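Local coordinates for aromatic-L-amino-acid decarboxylase (PDB 6EEW), which decarboxylates L-tryptophan to tryptamine and 5-hydroxy-L-tryptophan to serotonin, working as a homodimer with pyridoxal 5'-phosphate as cofactor, at residues 94-98 / 481-485; 426-430 / 441-445. All blocks are in the same frame, centred on the assembly; numbering follows the deposited sequence. Where two conformers were deposited one is given.

Both contacts are mostly buried and lie on the same side of the chain's centre, their centres about 18 Å apart. Each has one more open residue at its margin, the exposed Arg484 in contact 1 and the partly exposed Arg428 in contact 2. Contact 2 is nested in sequence inside the loop that contact 1 closes. Contact 1 sets the loop between helices 74-85 and 107-119 against helix 479-496, and a proline lies over a histidine ring (CH-pi). Contact 2 sets helix 438-451 against sheet strand 424-429, and an asparagine amide pairs with the strand backbone beside an aliphatic cluster. Helix 479-496 also touches contact 2, through Leu492 and Thr493, so one helix reaches both.

Contact 1: 94-98 / 481-485; sequences SPNFY and HVRRV
Pro95 sits over one face of the His481 imidazole. This is a CH-pi contact between a type I beta turn, Ser94 to Phe97, and the first part of helix 479-496. Pro95 CB lies 3.5 Å from the centre of the His481 ring and only 10° off the ring normal. Pro95 CG is shifted toward one side of the ring, 3.6 Å from His481 NE2. Asn96 approaches the same histidine with its amide steeply turned against the ring, the planes 74° apart. Its OD1 is 3.8 Å from His481 CD2. Tyr98 reaches the helix with its phenol end, and Tyr98 OH lies 3.7 Å from His481 CB.

The histidine is fixed from outside the pair. His481 ND1 is hydrogen-bonded to the backbone N of Glu478, and NE2 to Glu46 OE1. With CG anti to the carbonyl carbon (chi1 -68°), the ring is carried toward the turn, where Pro95 covers it. Replacing His481 with an alanine removes the imidazole, and is likely to leave Pro95 without its ring partner and Glu46 without one of its bonds. Glu46 also forms a salt bridge with Arg484, so one carboxylate serves two side chains of the helix.

The loop has its own supports. Pro95 O is hydrogen-bonded to Thr477 OG1, just ahead of the helix, and Ser94 O to Ser474 OG. On another side of the helix, Val482 packs on Met400, Phe404 and Trp407 of helix 375-409. The side chain of Tyr98 is about 7 Å from that of Pro102, a residue that binds L-tryptophan. Within the turn, Ser94 OG accepts from Asn96 N at 3.1 Å, which makes an ST turn.

Contact 2: 426-430 / 441-445; sequences CFRLK and VNKKL
Asn442 grips the backbone of Leu429 with both ends of its amide. Leu429 N donates to Asn442 OD1 at 2.6 Å, in the carbonyl plane and on a lone pair. The bond is nearly straight, with an N-H...O angle of 175°. The return bond, from Asn442 ND2 to Leu429 O, is weak at 3.3 Å. Asn442 ND2 is also hydrogen-bonded to Val438 O, one turn back in the helix. Asn442 CG lies anti to its carbonyl carbon (chi1 -75°), which sends the amide across to the strand.

Helix 438-451 here lies across a face of the antiparallel four-stranded sheet that holds strand 424-429. The axes of 426-429 and 441-445 come within 8.3 Å, at 111° between their directions. Beside the amide, Leu429 CD1 packs 3.7 Å from Val441 CG1. It also reaches Leu445 CD2, a looser 4.1 Å away. Thr493 of helix 479-496 touches both leucines.

Arg428, by contrast, is partly exposed and has little of its surface against the helix. It meets Asn442 near its own backbone, where Arg428 CB lies 3.5 Å from Asn442 OD1. Its guanidinium forms a salt bridge with Glu415, through NH1.

Contact 1: 94-98 / 481-485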
loop_
_atom_site.group_PDB
_atom_site.type_symbol
_atom_site.label_atom_id
_atom_site.label_comp_id
_atom_site.label_asym_id
_atom_site.label_seq_id
_atom_site.Cartn_x
_atom_site.Cartn_y
_atom_site.Cartn_z
ATOM N N SER A 94 -10.792 -18.662 -9.464
ATOM C CA SER A 94 -11.439 -19.741 -10.190
ATOM C C SER A 94 -10.996 -19.720 -11.649
ATOM O O SER A 94 -10.832 -18.644 -12.233
ATOM C CB SER A 94 -12.958 -19.623 -10.106
ATOM O OG SER A 94 -13.583 -20.629 -10.889
ATOM N N PRO A 95 -10.800 -20.888 -12.272
ATOM C CA PRO A 95 -10.564 -20.909 -13.722
ATOM C C PRO A 95 -11.730 -20.360 -14.525
ATOM O O PRO A 95 -11.576 -20.129 -15.733
ATOM C CB PRO A 95 -10.324 -22.392 -14.019
ATOM C CG PRO A 95 -11.043 -23.106 -12.959
ATOM C CD PRO A 95 -10.883 -22.250 -11.717
ATOM N N ASN A 96 -12.886 -20.131 -13.907
ATOM C CA ASN A 96 -14.049 -19.626 -14.620
ATOM C C ASN A 96 -14.343 -18.172 -14.286
ATOM O O ASN A 96 -15.437 -17.680 -14.575
ATOM C CB ASN A 96 -15.255 -20.513 -14.333
ATOM C CG ASN A 96 -15.064 -21.930 -14.856
ATOM O OD1 ASN A 96 -14.597 -22.134 -15.983
ATOM N ND2 ASN A 96 -15.407 -22.915 -14.033
ATOM N N PHE A 97 -13.380 -17.475 -13.699
ATOM C CA PHE A 97 -13.483 -16.043 -13.451
ATOM C C PHE A 97 -12.910 -15.290 -14.642
ATOM O O PHE A 97 -11.706 -15.363 -14.896
ATOM C CB PHE A 97 -12.739 -15.670 -12.168
ATOM C CG PHE A 97 -12.725 -14.194 -11.875
ATOM C CD1 PHE A 97 -11.803 -13.361 -12.496
ATOM C CD2 PHE A 97 -13.608 -13.641 -10.981
ATOM C CE1 PHE A 97 -11.779 -12.006 -12.225
ATOM C CE2 PHE A 97 -13.586 -12.292 -10.720
ATOM C CZ PHE A 97 -12.675 -11.477 -11.345
ATOM N N TYR A 98 -13.763 -14.522 -15.336
ATOM C CA TYR A 98 -13.353 -13.759 -16.515
ATOM C C TYR A 98 -13.725 -12.288 -16.395
ATOM O O TYR A 98 -13.821 -11.593 -17.413
ATOM C CB TYR A 98 -13.979 -14.324 -17.798
ATOM C CG TYR A 98 -13.777 -15.806 -17.979
ATOM C CD1 TYR A 98 -12.588 -16.310 -18.480
ATOM C CD2 TYR A 98 -14.781 -16.702 -17.657
ATOM C CE1 TYR A 98 -12.400 -17.670 -18.632
ATOM C CE2 TYR A 98 -14.601 -18.060 -17.812
ATOM C CZ TYR A 98 -13.413 -18.538 -18.301
ATOM O OH TYR A 98 -13.236 -19.891 -18.456
ATOM N N HIS A 481 -11.579 -24.852 -20.369
ATOM C CA HIS A 481 -12.444 -23.923 -19.654
ATOM C C HIS A 481 -13.067 -22.918 -20.610
ATOM O O HIS A 481 -14.271 -22.640 -20.545
ATOM C CB HIS A 481 -11.667 -23.204 -18.555
ATOM C CG HIS A 481 -11.241 -24.098 -17.439
ATOM N ND1 HIS A 481 -9.918 -24.388 -17.179
ATOM C CD2 HIS A 481 -11.963 -24.766 -16.509
ATOM C CE1 HIS A 481 -9.845 -25.200 -16.140
ATOM N NE2 HIS A 481 -11.072 -25.446 -15.715
ATOM N N VAL A 482 -12.254 -22.346 -21.497
ATOM C CA VAL A 482 -12.784 -21.390 -22.462
ATOM C C VAL A 482 -13.773 -22.078 -23.385
ATOM O O VAL A 482 -14.834 -21.520 -23.707
ATOM C CB VAL A 482 -11.641 -20.721 -23.248
ATOM C CG1 VAL A 482 -12.195 -19.709 -24.252
ATOM C CG2 VAL A 482 -10.693 -20.049 -22.298
ATOM N N ARG A 483 -13.443 -23.300 -23.823
ATOM C CA ARG A 483 -14.373 -24.056 -24.658
ATOM C C ARG A 483 -15.724 -24.215 -23.970
ATOM O O ARG A 483 -16.778 -24.013 -24.586
ATOM C CB ARG A 483 -13.785 -25.424 -25.007
ATOM C CG ARG A 483 -12.565 -25.361 -25.902
ATOM C CD ARG A 483 -11.932 -26.722 -26.087
ATOM N NE ARG A 483 -10.755 -26.648 -26.949
ATOM C CZ ARG A 483 -10.809 -26.428 -28.258
ATOM N NH1 ARG A 483 -11.980 -26.250 -28.855
ATOM N NH2 ARG A 483 -9.692 -26.387 -28.971
ATOM N N ARG A 484 -15.714 -24.574 -22.684
ATOM C CA ARG A 484 -16.971 -24.795 -21.978
ATOM C C ARG A 484 -17.719 -23.491 -21.729
ATOM O O ARG A 484 -18.954 -23.473 -21.768
ATOM C CB ARG A 484 -16.733 -25.523 -20.659
ATOM C CG ARG A 484 -16.114 -26.903 -20.803
ATOM C CD ARG A 484 -16.272 -27.670 -19.499
ATOM N NE ARG A 484 -15.724 -26.944 -18.356
ATOM C CZ ARG A 484 -15.784 -27.374 -17.100
ATOM N NH1 ARG A 484 -16.368 -28.532 -16.822
ATOM N NH2 ARG A 484 -15.264 -26.644 -16.119
ATOM N N VAL A 485 -17.004 -22.392 -21.487
ATOM C CA VAL A 485 -17.683 -21.106 -21.364
ATOM C C VAL A 485 -18.398 -20.764 -22.661
ATOM O O VAL A 485 -19.548 -20.313 -22.659
ATOM C CB VAL A 485 -16.695 -19.994 -20.977
ATOM C CG1 VAL A 485 -17.368 -18.643 -21.154
ATOM C CG2 VAL A 485 -16.249 -20.156 -19.539
#

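Contact 2: 426-430 / 441-445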
loop_
_atom_site.group_PDB
_atom_site.type_symbol
_atom_site.label_atom_id
_atom_site.label_comp_id
_atom_site.label_asym_id
_atom_site.label_seq_id
_atom_site.Cartn_x
_atom_site.Cartn_y
_atom_site.Cartn_z
ATOM N N CYS A 426 -14.238 -8.238 -26.346
ATOM C CA CYS A 426 -15.483 -7.499 -26.183
ATOM C C CYS A 426 -16.458 -7.909 -27.278
ATOM O O CYS A 426 -16.149 -7.774 -28.466
ATOM C CB CYS A 426 -15.227 -5.994 -26.224
ATOM S SG CYS A 426 -14.115 -5.390 -24.917
ATOM N N PHE A 427 -17.629 -8.411 -26.886
ATOM C CA PHE A 427 -18.560 -8.967 -27.865
ATOM C C PHE A 427 -19.997 -8.681 -27.445
ATOM O O PHE A 427 -20.266 -8.200 -26.341
ATOM C CB PHE A 427 -18.340 -10.468 -28.052
ATOM C CG PHE A 427 -18.626 -11.289 -26.826
ATOM C CD1 PHE A 427 -17.765 -11.267 -25.743
ATOM C CD2 PHE A 427 -19.762 -12.083 -26.760
ATOM C CE1 PHE A 427 -18.028 -12.025 -24.618
ATOM C CE2 PHE A 427 -20.033 -12.844 -25.639
ATOM C CZ PHE A 427 -19.168 -12.815 -24.564
ATOM N N ARG A 428 -20.931 -8.971 -28.349
ATOM C CA ARG A 428 -22.341 -8.759 -28.029
ATOM C C ARG A 428 -23.201 -9.550 -29.005
ATOM O O ARG A 428 -22.728 -10.030 -30.033
ATOM C CB ARG A 428 -22.682 -7.262 -28.077
ATOM C CG ARG A 428 -22.903 -6.737 -29.494
ATOM C CD ARG A 428 -22.835 -5.210 -29.589
ATOM N NE ARG A 428 -24.112 -4.512 -29.481
ATOM C CZ ARG A 428 -24.614 -3.736 -30.438
ATOM N NH1 ARG A 428 -23.956 -3.575 -31.579
ATOM N NH2 ARG A 428 -25.776 -3.124 -30.260
ATOM N N LEU A 429 -24.473 -9.700 -28.657
ATOM C CA LEU A 429 -25.461 -10.203 -29.600
ATOM C C LEU A 429 -25.881 -9.078 -30.535
ATOM O O LEU A 429 -26.172 -7.967 -30.082
ATOM C CB LEU A 429 -26.675 -10.761 -28.861
ATOM C CG LEU A 429 -26.567 -12.190 -28.330
ATOM C CD1 LEU A 429 -27.684 -12.468 -27.335
ATOM C CD2 LEU A 429 -26.617 -13.195 -29.482
ATOM N N LYS A 430 -25.904 -9.357 -31.838
ATOM C CA LYS A 430 -26.307 -8.326 -32.778
ATOM C C LYS A 430 -27.737 -7.874 -32.483
ATOM O O LYS A 430 -28.566 -8.659 -32.012
ATOM C CB LYS A 430 -26.217 -8.825 -34.218
ATOM C CG LYS A 430 -24.809 -8.962 -34.766
ATOM C CD LYS A 430 -24.869 -9.379 -36.231
ATOM C CE LYS A 430 -23.497 -9.396 -36.874
ATOM N NZ LYS A 430 -23.565 -9.940 -38.254
ATOM N N VAL A 441 -31.236 -7.414 -24.325
ATOM C CA VAL A 441 -30.942 -8.798 -24.696
ATOM C C VAL A 441 -29.574 -9.200 -24.164
ATOM O O VAL A 441 -29.403 -10.262 -23.548
ATOM C CB VAL A 441 -31.020 -8.978 -26.222
ATOM C CG1 VAL A 441 -30.700 -10.419 -26.601
ATOM C CG2 VAL A 441 -32.388 -8.557 -26.757
ATOM N N ASN A 442 -28.580 -8.341 -24.374
ATOM C CA ASN A 442 -27.243 -8.674 -23.905
ATOM C C ASN A 442 -27.167 -8.656 -22.381
ATOM O O ASN A 442 -26.449 -9.469 -21.781
ATOM C CB ASN A 442 -26.238 -7.700 -24.522
ATOM C CG ASN A 442 -25.956 -8.002 -25.990
ATOM O OD1 ASN A 442 -25.251 -8.956 -26.322
ATOM N ND2 ASN A 442 -26.519 -7.185 -26.876
ATOM N N LYS A 443 -27.919 -7.760 -21.735
ATOM C CA LYS A 443 -27.945 -7.723 -20.276
ATOM C C LYS A 443 -28.546 -9.000 -19.704
ATOM O O LYS A 443 -28.040 -9.556 -18.720
ATOM C CB LYS A 443 -28.729 -6.495 -19.818
ATOM C CG LYS A 443 -28.231 -5.881 -18.528
ATOM C CD LYS A 443 -29.162 -4.762 -18.065
ATOM C CE LYS A 443 -29.546 -3.843 -19.224
ATOM N NZ LYS A 443 -28.366 -3.217 -19.889
ATOM N N LYS A 444 -29.620 -9.490 -20.324
ATOM C CA LYS A 444 -30.220 -10.748 -19.896
ATOM C C LYS A 444 -29.250 -11.906 -20.077
ATOM O O LYS A 444 -29.149 -12.785 -19.211
ATOM C CB LYS A 444 -31.507 -11.001 -20.680
ATOM C CG LYS A 444 -32.257 -12.252 -20.264
ATOM C CD LYS A 444 -32.432 -12.318 -18.750
ATOM C CE LYS A 444 -33.517 -13.315 -18.363
ATOM N NZ LYS A 444 -33.373 -14.611 -19.085
ATOM N N LEU A 445 -28.529 -11.931 -21.199
ATOM C CA LEU A 445 -27.557 -12.998 -21.405
ATOM C C LEU A 445 -26.479 -12.968 -20.326
ATOM O O LEU A 445 -26.131 -14.006 -19.746
ATOM C CB LEU A 445 -26.926 -12.883 -22.790
ATOM C CG LEU A 445 -25.854 -13.943 -23.050
ATOM C CD1 LEU A 445 -26.474 -15.332 -22.974
ATOM C CD2 LEU A 445 -25.181 -13.713 -24.389
#